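Spherulin 3A (Physarum polycephalum, PDB 1HDF) serves as a calcium-binding structural protein of the beta/gamma-crystallin family, built from two Greek key motifs in a single domain. Local coordinates at residues A[17-22]-A[44-49]. Numbering follows the deposited sequence.
Sequences LYKHVN and NDVVSS. With CA (calcium ion), chain C; CA (calcium ion), chain D.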
loop_
_atom_site.group_PDB
_atom_site.type_symbol
_atom_site.label_atom_id
_atom_site.label_comp_id
_atom_site.label_asym_id
_atom_site.label_seq_id
_atom_site.Cartn_x
_atom_site.Cartn_y
_atom_site.Cartn_z
ATOM N N LEU A 17 20.187 2.567 4.530
ATOM C CA LEU A 17 21.077 1.481 4.147
ATOM C C LEU A 17 22.381 2.098 3.638
ATOM O O LEU A 17 22.359 2.970 2.775
ATOM C CB LEU A 17 20.424 0.631 3.051
ATOM C CG LEU A 17 19.070 -0.003 3.410
ATOM C CD1 LEU A 17 18.529 -0.801 2.225
ATOM C CD2 LEU A 17 19.230 -0.903 4.649
ATOM N N TYR A 18 23.508 1.651 4.180
ATOM C CA TYR A 18 24.806 2.177 3.776
ATOM C C TYR A 18 25.661 1.099 3.131
ATOM O O TYR A 18 25.689 -0.043 3.593
ATOM C CB TYR A 18 25.543 2.754 4.984
ATOM C CG TYR A 18 24.751 3.776 5.761
ATOM C CD1 TYR A 18 23.740 3.384 6.637
ATOM C CD2 TYR A 18 25.012 5.140 5.619
ATOM C CE1 TYR A 18 23.006 4.329 7.356
ATOM C CE2 TYR A 18 24.290 6.088 6.327
ATOM C CZ TYR A 18 23.286 5.679 7.192
ATOM O OH TYR A 18 22.545 6.623 7.867
ATOM N N LYS A 19 26.376 1.469 2.073
ATOM C CA LYS A 19 27.220 0.518 1.353
ATOM C C LYS A 19 28.429 0.032 2.157
ATOM O O LYS A 19 28.858 -1.114 2.010
ATOM C CB LYS A 19 27.682 1.127 0.025
ATOM C CG LYS A 19 28.379 0.144 -0.889
ATOM C CD LYS A 19 28.620 0.747 -2.261
ATOM C CE LYS A 19 29.277 -0.256 -3.193
ATOM N NZ LYS A 19 29.457 0.317 -4.563
ATOM N N HIS A 20 28.988 0.894 2.997
ATOM C CA HIS A 20 30.132 0.481 3.804
ATOM C C HIS A 20 29.753 0.414 5.269
ATOM O O HIS A 20 28.703 0.921 5.673
ATOM C CB HIS A 20 31.306 1.442 3.609
ATOM C CG HIS A 20 31.839 1.456 2.212
ATOM N ND1 HIS A 20 32.729 2.407 1.763
ATOM C CD2 HIS A 20 31.584 0.652 1.153
ATOM C CE1 HIS A 20 32.997 2.190 0.487
ATOM N NE2 HIS A 20 32.314 1.129 0.093
ATOM N N VAL A 21 30.601 -0.221 6.067
ATOM C CA VAL A 21 30.332 -0.329 7.490
ATOM C C VAL A 21 30.421 1.057 8.118
ATOM O O VAL A 21 30.844 2.017 7.471
ATOM C CB VAL A 21 31.335 -1.272 8.174
ATOM C CG1 VAL A 21 31.124 -2.688 7.686
ATOM C CG2 VAL A 21 32.747 -0.816 7.875
ATOM N N ASN A 22 30.002 1.157 9.372
ATOM C CA ASN A 22 30.030 2.412 10.105
ATOM C C ASN A 22 29.266 3.535 9.417
ATOM O O ASN A 22 29.601 4.710 9.565
ATOM C CB ASN A 22 31.479 2.832 10.368
ATOM C CG ASN A 22 32.299 1.709 10.981
ATOM O OD1 ASN A 22 31.854 1.033 11.920
ATOM N ND2 ASN A 22 33.500 1.498 10.447
ATOM N N ASN A 44 21.637 -4.101 -4.622
ATOM C CA ASN A 44 21.740 -5.515 -4.288
ATOM C C ASN A 44 23.116 -5.963 -3.826
ATOM O O ASN A 44 24.134 -5.602 -4.412
ATOM C CB ASN A 44 21.338 -6.383 -5.479
ATOM C CG ASN A 44 21.064 -7.820 -5.073
ATOM O OD1 ASN A 44 21.371 -8.761 -5.806
ATOM N ND2 ASN A 44 20.471 -7.995 -3.896
ATOM N N ASP A 45 23.120 -6.768 -2.771
ATOM C CA ASP A 45 24.330 -7.334 -2.202
ATOM C C ASP A 45 25.491 -6.400 -1.868
ATOM O O ASP A 45 26.643 -6.816 -1.964
ATOM C CB ASP A 45 24.842 -8.455 -3.114
ATOM C CG ASP A 45 23.885 -9.635 -3.182
ATOM O OD1 ASP A 45 23.011 -9.739 -2.295
ATOM O OD2 ASP A 45 24.013 -10.466 -4.107
ATOM N N VAL A 46 25.214 -5.157 -1.472
ATOM C CA VAL A 46 26.306 -4.243 -1.112
ATOM C C VAL A 46 26.159 -3.592 0.262
ATOM O O VAL A 46 27.096 -2.971 0.753
ATOM C CB VAL A 46 26.487 -3.099 -2.148
ATOM C CG1 VAL A 46 26.626 -3.689 -3.560
ATOM C CG2 VAL A 46 25.334 -2.108 -2.053
ATOM N N VAL A 47 24.990 -3.739 0.878
ATOM C CA VAL A 47 24.729 -3.136 2.184
ATOM C C VAL A 47 25.616 -3.702 3.298
ATOM O O VAL A 47 25.745 -4.912 3.448
ATOM C CB VAL A 47 23.235 -3.295 2.573
ATOM C CG1 VAL A 47 22.970 -2.685 3.942
ATOM C CG2 VAL A 47 22.365 -2.616 1.529
ATOM N N SER A 48 26.216 -2.813 4.083
ATOM C CA SER A 48 27.094 -3.235 5.162
ATOM C C SER A 48 26.705 -2.723 6.546
ATOM O O SER A 48 27.104 -3.312 7.545
ATOM C CB SER A 48 28.529 -2.831 4.834
ATOM O OG SER A 48 28.950 -3.488 3.648
ATOM N N SER A 49 25.946 -1.627 6.602
ATOM C CA SER A 49 25.484 -1.056 7.871
ATOM C C SER A 49 24.042 -0.553 7.732
ATOM O O SER A 49 23.600 -0.199 6.637
ATOM C CB SER A 49 26.403 0.086 8.335
ATOM O OG SER A 49 26.388 1.175 7.434
HETATM CA CA CA C . 29.211 -3.297 1.384
HETATM CA CA CA D . 21.566 -11.749 -1.909
HETATM O O HOH W 1 21.833 -12.178 -4.495
HETATM O O HOH W 2 29.938 -3.247 -0.994
HETATM O O HOH W 3 31.726 -3.862 1.926
HETATM O O HOH W 4 20.601 -13.970 -3.184
HETATM O O HOH W 5 23.595 -13.546 -1.295
#
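Residues 17-22 and 44-49 pack most closely where strand 15-18 meets the start of strand 49-52. Here Tyr-18 N donates to Ser-49 O over 3.1 Å, in the carbonyl plane. Tyr-18 O faces two amides at once: Ser-48 N lies 2.9 Å away, nearly along the C=O axis, whereas the bond from Ser-49 N is weak. Two residues opposite one make this a classic beta bulge. The hydroxyl of Ser-49, held between its own backbone N and carbonyl carbon (chi1 64°), donates to His-20 O across 2.9 Å, tying down the turn that follows the strand, and its OG also presses to 3.0 Å from Tyr-18 CB. An alanine in place of Ser-49 would probably loosen that turn, since the hydroxyl that donates to His-20 O would be lost.

The bulge belongs to the first Greek key of the beta/gamma-crystallin domain, and one of its two bulged residues, Ser-48, is a calcium ligand. Ser-48 turns OG beside its backbone N, bringing it to 2.3 Å from the calcium ion of chain C; Lys-19 O and Val-46 O bind the same ion, with Asp-89 OD1 from the second Greek key. Asn-88 ND2 also hydrogen-bonds the Ser-48 hydroxyl, so its rotation is probably restrained.

Beyond the ion the contact loosens. Two waters complete its shell, and Lys-19, its chain extended beyond CG, crosses Val-46 obliquely, Lys-19 CG 4.0 Å from Val-46 CB. Farther along the loop, Asp-45 OD1 binds the calcium ion of chain D at 2.5 Å, with Lys-62 O, Ala-90 O, Ser-92 OG and three waters, one of which also donates to Asp-45 OD2.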